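Local coordinates for probable leucine/isoleucine/valine-binding protein (Rhodopirellula baltica, PDB 4KV7) that probably binds branched-chain amino acids or related small ligands, as a periplasmic binding protein of the leucine-binding family, at residues 17-25 and 84-93; 131-141 and 354-362. The protein carries 1 engineered substitution. All coordinates share one frame; numbering follows the deposited sequence.

Contact 1 of 2, residues 17-25 and 84-93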
loop_
_atom_site.group_PDB
_atom_site.type_symbol
_atom_site.label_atom_id
_atom_site.label_comp_id
_atom_site.label_asym_id
_atom_site.label_seq_id
_atom_site.Cartn_x
_atom_site.Cartn_y
_atom_site.Cartn_z
ATOM N N LEU A 17 -12.553 -25.254 -6.405
ATOM C CA LEU A 17 -12.745 -23.849 -6.096
ATOM C C LEU A 17 -11.724 -23.401 -5.050
ATOM O O LEU A 17 -11.635 -23.988 -3.969
ATOM C CB LEU A 17 -14.166 -23.626 -5.577
ATOM C CG LEU A 17 -14.537 -22.172 -5.294
ATOM C CD1 LEU A 17 -14.546 -21.369 -6.588
ATOM C CD2 LEU A 17 -15.880 -22.084 -4.583
ATOM N N LEU A 18 -10.939 -22.381 -5.386
ATOM C CA LEU A 18 -9.970 -21.808 -4.456
ATOM C C LEU A 18 -10.457 -20.437 -4.017
ATOM O O LEU A 18 -10.384 -19.477 -4.779
ATOM C CB LEU A 18 -8.590 -21.700 -5.112
ATOM C CG LEU A 18 -8.012 -22.983 -5.709
ATOM C CD1 LEU A 18 -6.650 -22.706 -6.337
ATOM C CD2 LEU A 18 -7.907 -24.081 -4.654
ATOM N N LYS A 19 -10.962 -20.355 -2.789
ATOM C CA LYS A 19 -11.525 -19.116 -2.261
ATOM C C LYS A 19 -10.506 -18.297 -1.486
ATOM O O LYS A 19 -9.885 -18.787 -0.541
ATOM C CB LYS A 19 -12.722 -19.426 -1.356
ATOM C CG LYS A 19 -13.946 -19.969 -2.087
ATOM C CD LYS A 19 -15.086 -20.322 -1.132
ATOM C CE LYS A 19 -14.717 -21.488 -0.246
ATOM N NZ LYS A 19 -15.852 -21.903 0.644
ATOM N N PHE A 20 -10.355 -17.047 -1.893
ATOM C CA PHE A 20 -9.518 -16.098 -1.178
ATOM C C PHE A 20 -10.387 -14.970 -0.648
ATOM O O PHE A 20 -11.374 -14.598 -1.279
ATOM C CB PHE A 20 -8.415 -15.591 -2.102
ATOM C CG PHE A 20 -7.468 -16.674 -2.498
ATOM C CD1 PHE A 20 -6.515 -17.124 -1.597
ATOM C CD2 PHE A 20 -7.589 -17.317 -3.719
ATOM C CE1 PHE A 20 -5.662 -18.153 -1.922
ATOM C CE2 PHE A 20 -6.735 -18.356 -4.054
ATOM C CZ PHE A 20 -5.771 -18.778 -3.153
ATOM N N GLY A 21 -10.042 -14.441 0.521
ATOM C CA GLY A 21 -10.842 -13.391 1.122
ATOM C C GLY A 21 -10.138 -12.053 1.161
ATOM O O GLY A 21 -8.915 -11.972 1.049
HETATM N N MSE A 22 -10.924 -10.998 1.327
HETATM C CA MSE A 22 -10.413 -9.643 1.455
HETATM C C MSE A 22 -11.431 -8.831 2.234
HETATM O O MSE A 22 -12.630 -8.942 1.978
HETATM C CB MSE A 22 -10.196 -9.053 0.056
HETATM C CG MSE A 22 -9.722 -7.593 0.004
HETATM SE SE MSE A 22 -9.733 -6.800 -1.822
HETATM C CE MSE A 22 -8.230 -7.804 -2.529
ATOM N N SER A 23 -10.962 -8.062 3.216
ATOM C CA SER A 23 -11.785 -7.047 3.877
ATOM C C SER A 23 -11.113 -5.726 3.581
ATOM O O SER A 23 -9.924 -5.576 3.831
ATOM C CB SER A 23 -11.841 -7.281 5.380
ATOM O OG SER A 23 -12.689 -6.335 6.006
ATOM N N THR A 24 -11.840 -4.773 3.015
ATOM C CA THR A 24 -11.177 -3.578 2.535
ATOM C C THR A 24 -12.132 -2.431 2.280
ATOM O O THR A 24 -13.345 -2.592 2.313
ATOM C CB THR A 24 -10.386 -3.901 1.261
ATOM O OG1 THR A 24 -9.318 -2.958 1.130
ATOM C CG2 THR A 24 -11.276 -3.898 0.006
ATOM N N ALA A 25 -11.564 -1.262 2.017
ATOM C CA ALA A 25 -12.354 -0.060 1.785
ATOM C C ALA A 25 -12.912 -0.068 0.364
ATOM O O ALA A 25 -12.231 0.325 -0.587
ATOM C CB ALA A 25 -11.499 1.177 2.019
ATOM N N HIS A 84 -16.806 -18.659 5.268
ATOM C CA HIS A 84 -16.318 -18.740 3.893
ATOM C C HIS A 84 -15.125 -19.676 3.748
ATOM O O HIS A 84 -14.789 -20.093 2.637
ATOM C CB HIS A 84 -15.968 -17.354 3.355
ATOM C CG HIS A 84 -17.152 -16.453 3.207
ATOM N ND1 HIS A 84 -18.212 -16.752 2.378
ATOM C CD2 HIS A 84 -17.440 -15.259 3.774
ATOM C CE1 HIS A 84 -19.107 -15.781 2.446
ATOM N NE2 HIS A 84 -18.664 -14.863 3.286
ATOM N N GLU A 85 -14.485 -19.994 4.870
ATOM C CA GLU A 85 -13.349 -20.918 4.882
ATOM C C GLU A 85 -12.259 -20.532 3.887
ATOM O O GLU A 85 -11.701 -21.400 3.213
ATOM C CB GLU A 85 -13.821 -22.349 4.590
ATOM C CG GLU A 85 -14.848 -22.866 5.572
ATOM C CD GLU A 85 -15.224 -24.313 5.312
ATOM O OE1 GLU A 85 -15.523 -24.660 4.148
ATOM O OE2 GLU A 85 -15.227 -25.099 6.278
ATOM N N VAL A 86 -11.957 -19.243 3.781
ATOM C CA VAL A 86 -11.004 -18.819 2.762
ATOM C C VAL A 86 -9.602 -19.373 3.016
ATOM O O VAL A 86 -9.221 -19.637 4.159
ATOM C CB VAL A 86 -10.948 -17.284 2.599
ATOM C CG1 VAL A 86 -12.322 -16.729 2.251
ATOM C CG2 VAL A 86 -10.385 -16.603 3.851
ATOM N N LEU A 87 -8.852 -19.555 1.934
ATOM C CA LEU A 87 -7.515 -20.144 1.994
ATOM C C LEU A 87 -6.450 -19.145 2.438
ATOM O O LEU A 87 -5.406 -19.538 2.978
ATOM C CB LEU A 87 -7.144 -20.735 0.632
ATOM C CG LEU A 87 -8.109 -21.790 0.090
ATOM C CD1 LEU A 87 -7.748 -22.172 -1.338
ATOM C CD2 LEU A 87 -8.156 -23.021 0.992
ATOM N N ALA A 88 -6.717 -17.865 2.196
ATOM C CA ALA A 88 -5.838 -16.769 2.581
ATOM C C ALA A 88 -6.653 -15.489 2.510
ATOM O O ALA A 88 -7.653 -15.429 1.781
ATOM C CB ALA A 88 -4.630 -16.677 1.651
ATOM N N VAL A 89 -6.233 -14.477 3.265
ATOM C CA VAL A 89 -6.831 -13.150 3.231
ATOM C C VAL A 89 -5.787 -12.264 2.573
ATOM O O VAL A 89 -4.654 -12.138 3.061
ATOM C CB VAL A 89 -7.193 -12.654 4.639
ATOM C CG1 VAL A 89 -7.614 -11.196 4.595
ATOM C CG2 VAL A 89 -8.325 -13.510 5.231
ATOM N N VAL A 90 -6.162 -11.661 1.451
ATOM C CA VAL A 90 -5.185 -11.051 0.556
ATOM C C VAL A 90 -5.491 -9.588 0.270
ATOM O O VAL A 90 -6.624 -9.205 -0.036
ATOM C CB VAL A 90 -5.066 -11.829 -0.782
ATOM C CG1 VAL A 90 -4.749 -13.289 -0.517
ATOM C CG2 VAL A 90 -6.337 -11.718 -1.609
ATOM N N GLY A 91 -4.462 -8.757 0.393
ATOM C CA GLY A 91 -4.545 -7.381 -0.051
ATOM C C GLY A 91 -5.361 -6.389 0.757
ATOM O O GLY A 91 -5.643 -5.308 0.250
ATOM N N ASN A 92 -5.735 -6.727 1.992
ATOM C CA ASN A 92 -6.558 -5.812 2.791
ATOM C C ASN A 92 -5.897 -4.444 2.916
ATOM O O ASN A 92 -4.700 -4.360 3.186
ATOM C CB ASN A 92 -6.717 -6.315 4.221
ATOM C CG ASN A 92 -7.668 -7.483 4.360
ATOM O OD1 ASN A 92 -8.108 -8.114 3.384
ATOM N ND2 ASN A 92 -7.990 -7.790 5.614
ATOM N N VAL A 93 -6.663 -3.380 2.769
ATOM C CA VAL A 93 -6.152 -2.025 2.964
ATOM C C VAL A 93 -6.112 -1.615 4.436
ATOM O O VAL A 93 -7.125 -1.690 5.132
ATOM C CB VAL A 93 -7.041 -1.019 2.185
ATOM C CG1 VAL A 93 -6.832 0.415 2.654
ATOM C CG2 VAL A 93 -6.778 -1.142 0.699
HETATM O O HOH W 1 -14.799 -24.254 1.347
HETATM O O HOH W 2 -7.891 -4.222 -0.779
#
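Gly21 faces Val89 where strands 16-24 and 89-90 run in the same direction, and the single bridge has the parallel pattern: Gly21 N donates to Ala88 O at 2.9 Å, while Gly21 O accepts from Val90 N at 2.8 Å. Glycine suits the place because a beta carbon would press on Val86 CG1. Before the bridge, Lys19 O takes the amide of Leu87. The Lys19 side chain bends about its CG-CD bond (chi3 -67°), which carries NZ to His84 O at 2.9 Å, above the plane of that carbonyl. NZ also donates to a water that donates in turn to Glu85 OE1, relaying between opposite charges too far apart for a salt bridge. Phe20 turns the edge of its ring to Ala88, Phe20 CD1 lying 3.8 Å from Ala88 CB, and Leu87 CD1 packs on Leu18 CD2 at 3.8 Å; Leu313 of helix 301-319 touches both Phe20 and Val90. Beyond Gly91, whose positive phi favours glycine, side chains replace backbone partners. With CG beside its own backbone N (chi1 -75°), the Asn92 amide swings toward 16-24, where OD1 accepts from Ser23 N at 2.9 Å, the donor well above the amide plane. Thr24 OG1 then accepts from Val93 N at 3.1 Å, and a water joins this hydroxyl to Gly91 O. An amide and a hydroxyl thus stand in for backbone partners past Gly91.

Contact 2 of 2, residues 131-141 and 354-362. With FMT (formic acid), chain B.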
loop_
_atom_site.group_PDB
_atom_site.type_symbol
_atom_site.label_atom_id
_atom_site.label_comp_id
_atom_site.label_asym_id
_atom_site.label_seq_id
_atom_site.Cartn_x
_atom_site.Cartn_y
_atom_site.Cartn_z
ATOM N N VAL A 131 1.566 -13.543 8.719
ATOM C CA VAL A 131 1.569 -12.296 7.972
ATOM C C VAL A 131 2.769 -12.250 7.028
ATOM O O VAL A 131 3.931 -12.217 7.473
ATOM C CB VAL A 131 1.578 -11.076 8.907
ATOM C CG1 VAL A 131 1.588 -9.786 8.105
ATOM C CG2 VAL A 131 0.379 -11.115 9.842
ATOM N N ILE A 132 2.490 -12.254 5.728
ATOM C CA ILE A 132 3.523 -12.286 4.702
ATOM C C ILE A 132 3.274 -11.126 3.755
ATOM O O ILE A 132 2.166 -10.954 3.245
ATOM C CB ILE A 132 3.526 -13.623 3.948
ATOM C CG1 ILE A 132 3.772 -14.766 4.937
ATOM C CG2 ILE A 132 4.580 -13.622 2.855
ATOM C CD1 ILE A 132 3.871 -16.138 4.301
ATOM N N ASN A 133 4.306 -10.313 3.557
ATOM C CA ASN A 133 4.188 -9.040 2.863
ATOM C C ASN A 133 4.940 -9.016 1.546
ATOM O O ASN A 133 6.000 -9.626 1.417
ATOM C CB ASN A 133 4.735 -7.925 3.756
ATOM C CG ASN A 133 4.074 -7.906 5.114
ATOM O OD1 ASN A 133 2.869 -7.666 5.222
ATOM N ND2 ASN A 133 4.857 -8.145 6.168
ATOM N N TYR A 134 4.385 -8.294 0.573
ATOM C CA TYR A 134 5.115 -7.919 -0.633
ATOM C C TYR A 134 5.910 -6.618 -0.430
ATOM O O TYR A 134 7.112 -6.566 -0.679
ATOM C CB TYR A 134 4.172 -7.780 -1.865
ATOM C CG TYR A 134 4.791 -6.850 -2.884
ATOM C CD1 TYR A 134 5.914 -7.235 -3.601
ATOM C CD2 TYR A 134 4.307 -5.561 -3.069
ATOM C CE1 TYR A 134 6.546 -6.367 -4.480
ATOM C CE2 TYR A 134 4.927 -4.684 -3.945
ATOM C CZ TYR A 134 6.048 -5.091 -4.647
ATOM O OH TYR A 134 6.699 -4.235 -5.517
ATOM N N ARG A 135 5.221 -5.567 -0.002
ATOM C CA ARG A 135 5.721 -4.200 -0.150
ATOM C C ARG A 135 6.716 -3.758 0.904
ATOM O O ARG A 135 6.708 -4.221 2.043
ATOM C CB ARG A 135 4.557 -3.204 -0.175
ATOM C CG ARG A 135 3.649 -3.281 1.053
ATOM C CD ARG A 135 3.121 -1.921 1.506
ATOM N NE ARG A 135 2.200 -1.343 0.532
ATOM C CZ ARG A 135 1.780 -0.088 0.542
ATOM N NH1 ARG A 135 0.969 0.338 -0.414
ATOM N NH2 ARG A 135 2.172 0.747 1.495
ATOM N N ALA A 136 7.555 -2.807 0.505
ATOM C CA ALA A 136 8.408 -2.069 1.422
ATOM C C ALA A 136 7.559 -1.398 2.495
ATOM O O ALA A 136 6.347 -1.208 2.334
ATOM C CB ALA A 136 9.203 -1.024 0.648
ATOM N N SER A 137 8.211 -1.024 3.585
ATOM C CA SER A 137 7.548 -0.488 4.763
ATOM C C SER A 137 7.499 1.036 4.795
ATOM O O SER A 137 8.211 1.712 4.044
ATOM C CB SER A 137 8.290 -0.965 6.004
ATOM O OG SER A 137 9.524 -0.270 6.091
ATOM N N TYR A 138 6.686 1.579 5.700
ATOM C CA TYR A 138 6.670 3.030 5.906
ATOM C C TYR A 138 8.017 3.515 6.444
ATOM O O TYR A 138 8.449 4.628 6.113
ATOM C CB TYR A 138 5.527 3.498 6.825
ATOM C CG TYR A 138 4.139 3.211 6.289
ATOM C CD1 TYR A 138 3.824 3.413 4.944
ATOM C CD2 TYR A 138 3.150 2.733 7.126
ATOM C CE1 TYR A 138 2.552 3.149 4.457
ATOM C CE2 TYR A 138 1.879 2.472 6.653
ATOM C CZ TYR A 138 1.591 2.675 5.313
ATOM O OH TYR A 138 0.359 2.388 4.786
ATOM N N ALA A 139 8.673 2.709 7.279
ATOM C CA ALA A 139 10.008 3.062 7.749
ATOM C C ALA A 139 10.951 3.244 6.557
ATOM O O ALA A 139 11.750 4.188 6.523
ATOM C CB ALA A 139 10.540 2.000 8.693
ATOM N N GLU A 140 10.873 2.333 5.594
ATOM C CA GLU A 140 11.712 2.431 4.402
ATOM C C GLU A 140 11.356 3.628 3.517
ATOM O O GLU A 140 12.239 4.297 2.992
ATOM C CB GLU A 140 11.688 1.100 3.638
ATOM C CG GLU A 140 12.415 0.006 4.423
ATOM C CD GLU A 140 12.124 -1.420 3.974
ATOM O OE1 GLU A 140 11.033 -1.707 3.452
ATOM O OE2 GLU A 140 13.009 -2.274 4.184
ATOM N N GLU A 141 10.068 3.914 3.356
ATOM C CA GLU A 141 9.671 5.068 2.552
ATOM C C GLU A 141 10.144 6.365 3.182
ATOM O O GLU A 141 10.700 7.239 2.500
ATOM C CB GLU A 141 8.155 5.129 2.356
ATOM C CG GLU A 141 7.578 4.000 1.524
ATOM C CD GLU A 141 6.106 4.205 1.261
ATOM O OE1 GLU A 141 5.740 5.245 0.684
ATOM O OE2 GLU A 141 5.289 3.336 1.641
ATOM N N HIS A 354 9.673 -12.310 5.747
ATOM C CA HIS A 354 8.276 -12.135 5.376
ATOM C C HIS A 354 7.966 -10.813 4.685
ATOM O O HIS A 354 6.812 -10.383 4.653
ATOM C CB HIS A 354 7.372 -12.338 6.591
ATOM C CG HIS A 354 7.155 -13.775 6.938
ATOM N ND1 HIS A 354 6.348 -14.169 7.983
ATOM C CD2 HIS A 354 7.620 -14.912 6.370
ATOM C CE1 HIS A 354 6.339 -15.489 8.053
ATOM N NE2 HIS A 354 7.099 -15.964 7.084
ATOM N N GLN A 355 8.975 -10.181 4.106
ATOM C CA GLN A 355 8.750 -8.997 3.287
ATOM C C GLN A 355 9.530 -9.153 1.992
ATOM O O GLN A 355 10.762 -9.226 2.001
ATOM C CB GLN A 355 9.141 -7.712 4.017
ATOM C CG GLN A 355 8.800 -6.457 3.222
ATOM C CD GLN A 355 9.259 -5.206 3.920
ATOM O OE1 GLN A 355 8.798 -4.898 5.028
ATOM N NE2 GLN A 355 10.178 -4.486 3.301
ATOM N N ALA A 356 8.816 -9.225 0.878
ATOM C CA ALA A 356 9.434 -9.615 -0.380
ATOM C C ALA A 356 10.361 -8.550 -0.952
ATOM O O ALA A 356 11.384 -8.876 -1.551
ATOM C CB ALA A 356 8.369 -9.988 -1.390
ATOM N N SER A 357 9.978 -7.286 -0.778
ATOM C CA SER A 357 10.650 -6.145 -1.394
ATOM C C SER A 357 10.934 -5.059 -0.364
ATOM O O SER A 357 10.086 -4.798 0.487
ATOM C CB SER A 357 9.735 -5.576 -2.490
ATOM O OG SER A 357 10.209 -4.332 -2.976
ATOM N N SER A 358 12.094 -4.410 -0.454
ATOM C CA SER A 358 12.368 -3.178 0.304
ATOM C C SER A 358 12.487 -1.976 -0.625
ATOM O O SER A 358 12.862 -0.889 -0.196
ATOM C CB SER A 358 13.644 -3.298 1.147
ATOM O OG SER A 358 13.443 -4.107 2.294
ATOM N N LYS A 359 12.162 -2.161 -1.901
ATOM C CA LYS A 359 12.398 -1.117 -2.882
ATOM C C LYS A 359 11.345 -0.017 -2.806
ATOM O O LYS A 359 10.145 -0.280 -2.663
ATOM C CB LYS A 359 12.451 -1.710 -4.284
ATOM C CG LYS A 359 13.043 -0.791 -5.337
ATOM C CD LYS A 359 13.732 -1.602 -6.428
ATOM C CE LYS A 359 14.183 -0.731 -7.581
ATOM N NZ LYS A 359 14.695 -1.567 -8.710
ATOM N N VAL A 360 11.818 1.217 -2.898
ATOM C CA VAL A 360 10.966 2.397 -2.866
ATOM C C VAL A 360 11.215 3.161 -4.161
ATOM O O VAL A 360 12.368 3.484 -4.485
ATOM C CB VAL A 360 11.295 3.272 -1.644
ATOM C CG1 VAL A 360 10.539 4.595 -1.697
ATOM C CG2 VAL A 360 11.001 2.510 -0.348
ATOM N N TRP A 361 10.144 3.430 -4.906
ATOM C CA TRP A 361 10.219 4.122 -6.182
ATOM C C TRP A 361 9.578 5.488 -6.055
ATOM O O TRP A 361 8.350 5.592 -6.077
ATOM C CB TRP A 361 9.426 3.361 -7.235
ATOM C CG TRP A 361 10.067 2.152 -7.846
ATOM C CD1 TRP A 361 10.829 2.113 -8.981
ATOM C CD2 TRP A 361 9.949 0.793 -7.403
ATOM N NE1 TRP A 361 11.196 0.825 -9.262
ATOM C CE2 TRP A 361 10.670 -0.008 -8.306
ATOM C CE3 TRP A 361 9.309 0.178 -6.320
ATOM C CZ2 TRP A 361 10.761 -1.386 -8.170
ATOM C CZ3 TRP A 361 9.393 -1.187 -6.191
ATOM C CH2 TRP A 361 10.116 -1.959 -7.105
ATOM N N PRO A 362 10.380 6.552 -5.907
ATOM C CA PRO A 362 9.765 7.882 -5.821
ATOM C C PRO A 362 9.254 8.355 -7.177
ATOM O O PRO A 362 9.851 8.054 -8.212
ATOM C CB PRO A 362 10.908 8.778 -5.340
ATOM C CG PRO A 362 12.142 8.069 -5.740
ATOM C CD PRO A 362 11.844 6.594 -5.767
HETATM C C FMT B . -2.622 2.779 6.471
HETATM O O1 FMT B . -1.615 2.058 6.494
HETATM O O2 FMT B . -3.623 2.635 7.186
HETATM O O HOH W 3 9.654 -4.827 -5.705
HETATM O O HOH W 4 8.373 -2.361 -2.470
#
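The two chain segments cross here between the lobes of a periplasmic binding protein, forming part of the hinge: 131-141 leaves a strand of one lobe for a helix of the other, and 354-362 runs beside it in the same direction. At the start Ile132 CG1 sits over one face of the His354 ring, 3.9 Å from its centroid and only 3° off the normal, a CH-pi contact; His354 NE2 is hydrogen-bonded to Glu334. Asn133 N donates to His354 O at 2.7 Å, and Asn133 O accepts from Ala356 N at 2.9 Å, a single parallel bridge about Gln355. Farther on, Ser357 N reaches Tyr134 O.

Polar side chains take over from there. Gln355 is extended, its CG anti to the backbone N (chi1 -175°), and so passes along Arg135 O to bring NE2 to Glu140 OE1 at 2.9 Å. The amide and carboxylate planes stand 77° apart, and OE1 is met on its syn lone pair. NE2 also donates to Ser357 O. The same OE1 receives Ser137 N from its anti side; with Glu140 N on Ser137 OG at 3.0 Å this makes a capping box for helix 138-151. Ser358 OG donates to Glu140 OE2 at 2.7 Å. An alanine in place of Glu140 is likely to leave one N-H of Gln355 NE2, Ser358 OG and Ser137 N without their acceptor and the Ser358 hydroxyl able to turn. Probably facing the cleft, Tyr138 OH donates to O1 of a formic acid at 2.6 Å, likely from the crystallisation liquor and also hydrogen-bonded to Thr95 and Tyr68. One carboxylate thus completes the capping box and ties the second crossing to the helix start, whose N-terminus would probably favour its negative charge.

Contact 1 closes before contact 2 opens, so the two follow in series along the chain, with centres about 21 Å apart and nearest atoms about 7 Å apart. They share a sheet without touching: strand 89-90 of contact 1 and strand 131-132 of contact 2 form its two edges within the chain, with strand 112-113 between them. Helix 301-319 also packs against both. Contact 1 lies inside one lobe, joining strand 16-24 to that sheet, whereas contact 2 carries the chain onward to helix 138-151 and strand 361-365 of the other lobe. One thus belongs to a lobe's core and the other to the interlobe hinge, consistent with the bilobal fold of this binding-protein family.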